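Cell-binding factor 2 (Campylobacter jejuni, PDB 3RFW) probably catalyses the cis-trans isomerisation of peptidyl-proline bonds and is a SurA-like chaperone and virulence factor. Local coordinates at residues A[46-49]-A[50-54]. Numbering follows the deposited sequence.
Sequences MQDL and ILQDA
The carboxylate of Asp48 and the end amide of Gln52 meet one turn apart on helix 34-56, their planes turned 76° against each other. Asp48 OD2 lies 2.9 Å from the amide atom modelled as Gln52 OE1. That atom sits beyond OD2, tilted about 30° out of the carboxylate plane, neither stacked on the face nor in plane. The amide is probably turned over in the model, and turned back it may donate a hydrogen bond here. Leu49 CD2 approaches the same end of that amide. Leu51 CD1 lies over one face of the Gln47 amide, displaced toward the end modelled as NE2, 3.8 Å from Gln47 CD. A bend at chi2 (-93°) carries the end of Gln47 forward along the helix, toward Leu51.

On another side Met46 CG touches Ile50 CD1 at 4.0 Å. Ile50 CG1 also packs on Met46 O, 3.4 Å away. Beneath the side chains runs regular i to i+4 bonding. Ile50 N donates to Met46 O at 2.9 Å, and Asp53 N to Leu49 O at 3.0 Å. Leu51 N and Gln52 N bond likewise to Gln47 O and Asp48 O.

The backbone N-H groups of Ile50 to Ala54 are thus satisfied within the helix. Met46, Ile50, Leu51 and Ala54 pack on the second subunit, and Asp53 OD1 hydrogen-bonds its Tyr81, while the Asp48 carboxylate meets an amide of its own helix.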
ATOM      1  N   MET A  46     -17.534  -2.714 -30.263  1.00 28.12           N
ATOM      2  CA  MET A  46     -17.816  -1.384 -29.718  1.00 30.31           C
ATOM      3  C   MET A  46     -16.586  -0.484 -29.845  1.00 30.74           C
ATOM      4  O   MET A  46     -16.693   0.676 -30.290  1.00 32.08           O
ATOM      5  CB  MET A  46     -18.283  -1.498 -28.256  1.00 31.42           C
ATOM      6  CG  MET A  46     -18.275  -0.174 -27.465  1.00 43.84           C
ATOM      7  SD  MET A  46     -19.701   0.790 -27.999  1.00 64.14           S
ATOM      8  CE  MET A  46     -20.976  -0.266 -27.283  1.00 63.43           C
ATOM      9  N   GLN A  47     -15.423  -1.012 -29.463  1.00 29.67           N
ATOM     10  CA  GLN A  47     -14.118  -0.351 -29.728  1.00 32.21           C
ATOM     11  C   GLN A  47     -13.957  -0.028 -31.219  1.00 28.45           C
ATOM     12  O   GLN A  47     -13.704   1.083 -31.579  1.00 30.57           O
ATOM     13  CB  GLN A  47     -12.951  -1.244 -29.210  1.00 31.15           C
ATOM     14  CG  GLN A  47     -11.507  -0.712 -29.452  1.00 35.50           C
ATOM     15  CD  GLN A  47     -10.860  -1.218 -30.765  1.00 40.07           C
ATOM     16  OE1 GLN A  47     -11.393  -2.090 -31.474  1.00 40.25           O
ATOM     17  NE2 GLN A  47      -9.685  -0.694 -31.066  1.00 40.78           N
ATOM     18  N   ASP A  48     -14.363  -0.936 -32.079  1.00 32.17           N
ATOM     19  CA  ASP A  48     -14.213  -0.698 -33.508  1.00 32.56           C
ATOM     20  C   ASP A  48     -15.077   0.426 -34.037  1.00 31.00           C
ATOM     21  O   ASP A  48     -14.656   1.247 -34.871  1.00 30.34           O
ATOM     22  CB  ASP A  48     -14.463  -1.969 -34.275  1.00 32.19           C
ATOM     23  CG  ASP A  48     -14.093  -1.837 -35.740  1.00 43.01           C
ATOM     24  OD1 ASP A  48     -12.886  -1.873 -36.052  1.00 45.44           O
ATOM     25  OD2 ASP A  48     -15.014  -1.674 -36.575  1.00 51.05           O
ATOM     26  N   LEU A  49     -16.247   0.559 -33.430  1.00 32.06           N
ATOM     27  CA  LEU A  49     -17.217   1.528 -33.890  1.00 30.31           C
ATOM     28  C   LEU A  49     -16.852   2.866 -33.322  1.00 28.39           C
ATOM     29  O   LEU A  49     -17.133   3.871 -33.923  1.00 27.87           O
ATOM     30  CB  LEU A  49     -18.650   1.136 -33.450  1.00 27.85           C
ATOM     31  CG  LEU A  49     -19.221  -0.066 -34.234  1.00 31.44           C
ATOM     32  CD1 LEU A  49     -20.523  -0.634 -33.601  1.00 29.68           C
ATOM     33  CD2 LEU A  49     -19.466   0.302 -35.700  1.00 28.59           C
ATOM     34  N   ILE A  50     -16.246   2.891 -32.145  1.00 30.05           N
ATOM     35  CA  ILE A  50     -15.796   4.168 -31.602  1.00 32.21           C
ATOM     36  C   ILE A  50     -14.641   4.703 -32.499  1.00 31.94           C
ATOM     37  O   ILE A  50     -14.575   5.889 -32.809  1.00 32.66           O
ATOM     38  CB  ILE A  50     -15.312   4.011 -30.174  1.00 31.53           C
ATOM     39  CG1 ILE A  50     -16.499   3.877 -29.216  1.00 33.63           C
ATOM     40  CG2 ILE A  50     -14.408   5.183 -29.821  1.00 34.16           C
ATOM     41  CD1 ILE A  50     -16.180   3.249 -27.896  1.00 33.67           C
ATOM     42  N   LEU A  51     -13.781   3.807 -32.968  1.00 32.34           N
ATOM     43  CA  LEU A  51     -12.691   4.207 -33.908  1.00 33.65           C
ATOM     44  C   LEU A  51     -13.251   4.814 -35.199  1.00 34.68           C
ATOM     45  O   LEU A  51     -12.814   5.870 -35.631  1.00 33.52           O
ATOM     46  CB  LEU A  51     -11.808   2.992 -34.267  1.00 30.79           C
ATOM     47  CG  LEU A  51     -10.827   2.463 -33.200  1.00 35.27           C
ATOM     48  CD1 LEU A  51     -10.167   1.173 -33.667  1.00 39.65           C
ATOM     49  CD2 LEU A  51      -9.734   3.499 -32.779  1.00 29.02           C
ATOM     50  N   GLN A  52     -14.242   4.146 -35.794  1.00 34.81           N
ATOM     51  CA  GLN A  52     -14.914   4.661 -36.989  1.00 35.99           C
ATOM     52  C   GLN A  52     -15.584   5.990 -36.740  1.00 35.84           C
ATOM     53  O   GLN A  52     -15.519   6.897 -37.561  1.00 35.60           O
ATOM     54  CB  GLN A  52     -15.943   3.652 -37.499  1.00 36.31           C
ATOM     55  CG  GLN A  52     -15.343   2.304 -37.902  1.00 35.65           C
ATOM     56  CD  GLN A  52     -16.374   1.404 -38.578  1.00 41.07           C
ATOM     57  OE1 GLN A  52     -16.470   0.185 -38.312  1.00 37.65           O
ATOM     58  NE2 GLN A  52     -17.136   1.999 -39.470  1.00 36.14           N
ATOM     59  N   ASP A  53     -16.212   6.140 -35.582  1.00 35.27           N
ATOM     60  CA  ASP A  53     -16.811   7.417 -35.290  1.00 35.04           C
ATOM     61  C   ASP A  53     -15.784   8.546 -35.071  1.00 36.20           C
ATOM     62  O   ASP A  53     -15.995   9.694 -35.519  1.00 34.94           O
ATOM     63  CB  ASP A  53     -17.803   7.325 -34.143  1.00 34.92           C
ATOM     64  CG  ASP A  53     -18.840   8.429 -34.200  1.00 34.56           C
ATOM     65  OD1 ASP A  53     -19.034   9.128 -33.194  1.00 36.74           O
ATOM     66  OD2 ASP A  53     -19.357   8.681 -35.300  1.00 39.82           O
ATOM     67  N   ALA A  54     -14.676   8.210 -34.407  1.00 33.33           N
ATOM     68  CA  ALA A  54     -13.601   9.174 -34.170  1.00 35.19           C
ATOM     69  C   ALA A  54     -13.025   9.697 -35.500  1.00 36.87           C
ATOM     70  O   ALA A  54     -12.771  10.888 -35.657  1.00 35.12           O
ATOM     71  CB  ALA A  54     -12.505   8.506 -33.318  1.00 36.28           C
TER